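Side-chain contact in tryptophan halogenase superfamily (Brevundimonas sp. BAL3, PDB 6FRL), which prefers bromination over chlorination as a flavin-dependent halogenase, probably acting on aromatic substrates with reduced flavin: residues 26-31 against 174-179. Residues are numbered along the deposited sequence; the frame is centred on the assembly and turned at random.
Sequences TAAALV and QHLRAY
Ala28 of helix 20-33 points its methyl group at Leu176 of helix 169-182. CB of Ala28 lies 4.2 Å from CB of Leu176 and 4.0 Å from the carbonyl O of Leu176. With so small a side chain between them, the backbones come close: the CA atoms of Ala28 and Leu176 are 5.9 Å apart. Beyond CB, CG of Leu176 stands beside the backbone N and anti to the carbonyl carbon (chi1 -59°), and the side chain also packs on Met25, a turn earlier in the first helix, and on Leu69. Helix 20-33 follows strand 13-17, and Gly18, Gly20 and Gly23, at the strand-helix turn and in the first turn of the helix, fit a Rossmann-type GxGxxG pattern, consistent with the dinucleotide-binding fold of flavin-dependent halogenases; helix 169-182 leads into strand 186-189 at the edge of the same sheet. Tyr179 meets the Ala28 methyl on another flank, with the rim of its ring. With CG anti to the backbone N (chi1 -179°), the ring extends back to the first helix, bringing CD1 within 3.7 Å of CB of Ala28. The carbonyl O of Ala28 sits at the ring edge, near its plane, 3.7 Å from CE1 of Tyr179. At the far end of the ring the phenol OH hydrogen-bonds to the carbonyl O of Leu69, which helps to hold the ring in place. Val31 also points toward helix 169-182 and is partly covered by it, while its side chain touches Ile41 and Cys185.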
loop_
_atom_site.group_PDB
_atom_site.type_symbol
_atom_site.label_atom_id
_atom_site.label_comp_id
_atom_site.label_asym_id
_atom_site.label_seq_id
_atom_site.Cartn_x
_atom_site.Cartn_y
_atom_site.Cartn_z
ATOM N N THR B 26 7.941 -24.693 -0.349
ATOM C CA THR B 26 6.539 -24.887 0.033
ATOM C C THR B 26 6.371 -25.876 1.240
ATOM O O THR B 26 5.710 -25.563 2.233
ATOM C CB THR B 26 5.714 -25.348 -1.188
ATOM O OG1 THR B 26 5.840 -24.386 -2.249
ATOM C CG2 THR B 26 4.255 -25.482 -0.826
ATOM N N ALA B 27 7.007 -27.044 1.153
ATOM C CA ALA B 27 6.952 -28.052 2.209
ATOM C C ALA B 27 7.450 -27.508 3.535
ATOM O O ALA B 27 6.782 -27.683 4.576
ATOM C CB ALA B 27 7.762 -29.298 1.826
ATOM N N ALA B 28 8.607 -26.853 3.504
ATOM C CA ALA B 28 9.185 -26.328 4.758
ATOM C C ALA B 28 8.298 -25.253 5.401
ATOM O O ALA B 28 8.064 -25.273 6.634
ATOM C CB ALA B 28 10.580 -25.788 4.523
ATOM N N ALA B 29 7.784 -24.343 4.561
ATOM C CA ALA B 29 6.917 -23.240 5.015
ATOM C C ALA B 29 5.616 -23.774 5.616
ATOM O O ALA B 29 5.234 -23.343 6.692
ATOM C CB ALA B 29 6.613 -22.282 3.871
ATOM N N LEU B 30 4.972 -24.739 4.938
ATOM C CA LEU B 30 3.741 -25.345 5.450
ATOM C C LEU B 30 3.982 -26.239 6.694
ATOM O O LEU B 30 3.144 -26.267 7.613
ATOM C CB LEU B 30 3.012 -26.118 4.338
ATOM C CG LEU B 30 2.533 -25.286 3.149
ATOM C CD1 LEU B 30 1.778 -26.141 2.141
ATOM C CD2 LEU B 30 1.669 -24.108 3.620
ATOM N N VAL B 31 5.114 -26.944 6.739
ATOM C CA VAL B 31 5.492 -27.699 7.946
ATOM C C VAL B 31 5.556 -26.779 9.169
ATOM O O VAL B 31 4.915 -27.060 10.173
ATOM C CB VAL B 31 6.798 -28.531 7.722
ATOM C CG1 VAL B 31 7.517 -28.880 9.017
ATOM C CG2 VAL B 31 6.472 -29.827 6.967
ATOM N N GLN B 174 18.056 -28.968 -0.755
ATOM C CA GLN B 174 18.443 -30.036 0.187
ATOM C C GLN B 174 18.313 -29.615 1.669
ATOM O O GLN B 174 17.754 -30.364 2.467
ATOM C CB GLN B 174 19.846 -30.584 -0.123
ATOM C CG GLN B 174 19.911 -31.409 -1.416
ATOM C CD GLN B 174 21.267 -32.141 -1.615
ATOM O OE1 GLN B 174 22.038 -32.421 -0.655
ATOM N NE2 GLN B 174 21.556 -32.454 -2.873
ATOM N N HIS B 175 18.763 -28.423 2.014
ATOM C CA HIS B 175 18.632 -27.922 3.387
ATOM C C HIS B 175 17.145 -27.836 3.851
ATOM O O HIS B 175 16.771 -28.278 4.946
ATOM C CB HIS B 175 19.338 -26.557 3.452
ATOM C CG HIS B 175 19.589 -26.039 4.832
ATOM N ND1 HIS B 175 20.694 -26.401 5.571
ATOM C CD2 HIS B 175 18.925 -25.118 5.573
ATOM C CE1 HIS B 175 20.692 -25.742 6.716
ATOM N NE2 HIS B 175 19.623 -24.960 6.744
ATOM N N LEU B 176 16.277 -27.335 2.988
ATOM C CA LEU B 176 14.855 -27.228 3.322
ATOM C C LEU B 176 14.164 -28.576 3.391
ATOM O O LEU B 176 13.277 -28.757 4.242
ATOM C CB LEU B 176 14.130 -26.301 2.351
ATOM C CG LEU B 176 14.710 -24.870 2.338
ATOM C CD1 LEU B 176 14.117 -24.051 1.168
ATOM C CD2 LEU B 176 14.519 -24.180 3.669
ATOM N N ARG B 177 14.559 -29.506 2.520
ATOM C CA ARG B 177 14.092 -30.916 2.584
ATOM C C ARG B 177 14.358 -31.573 3.939
ATOM O O ARG B 177 13.472 -32.197 4.518
ATOM C CB ARG B 177 14.727 -31.771 1.495
ATOM C CG ARG B 177 14.483 -33.260 1.681
ATOM C CD ARG B 177 15.036 -34.113 0.557
ATOM N NE ARG B 177 15.031 -35.524 0.972
ATOM C CZ ARG B 177 15.597 -36.533 0.292
ATOM N NH1 ARG B 177 16.246 -36.319 -0.846
ATOM N NH2 ARG B 177 15.498 -37.774 0.755
ATOM N N ALA B 178 15.579 -31.448 4.436
ATOM C CA ALA B 178 15.922 -31.992 5.748
ATOM C C ALA B 178 15.105 -31.291 6.841
ATOM O O ALA B 178 14.634 -31.960 7.769
ATOM C CB ALA B 178 17.410 -31.874 6.009
ATOM N N TYR B 179 14.895 -29.975 6.716
ATOM C CA TYR B 179 14.003 -29.241 7.632
ATOM C C TYR B 179 12.568 -29.739 7.588
ATOM O O TYR B 179 11.929 -29.877 8.628
ATOM C CB TYR B 179 14.015 -27.729 7.323
ATOM C CG TYR B 179 13.146 -26.861 8.210
ATOM C CD1 TYR B 179 11.790 -26.674 7.939
ATOM C CD2 TYR B 179 13.700 -26.199 9.296
ATOM C CE1 TYR B 179 10.995 -25.866 8.752
ATOM C CE2 TYR B 179 12.921 -25.394 10.127
ATOM C CZ TYR B 179 11.565 -25.219 9.846
ATOM O OH TYR B 179 10.805 -24.401 10.641
#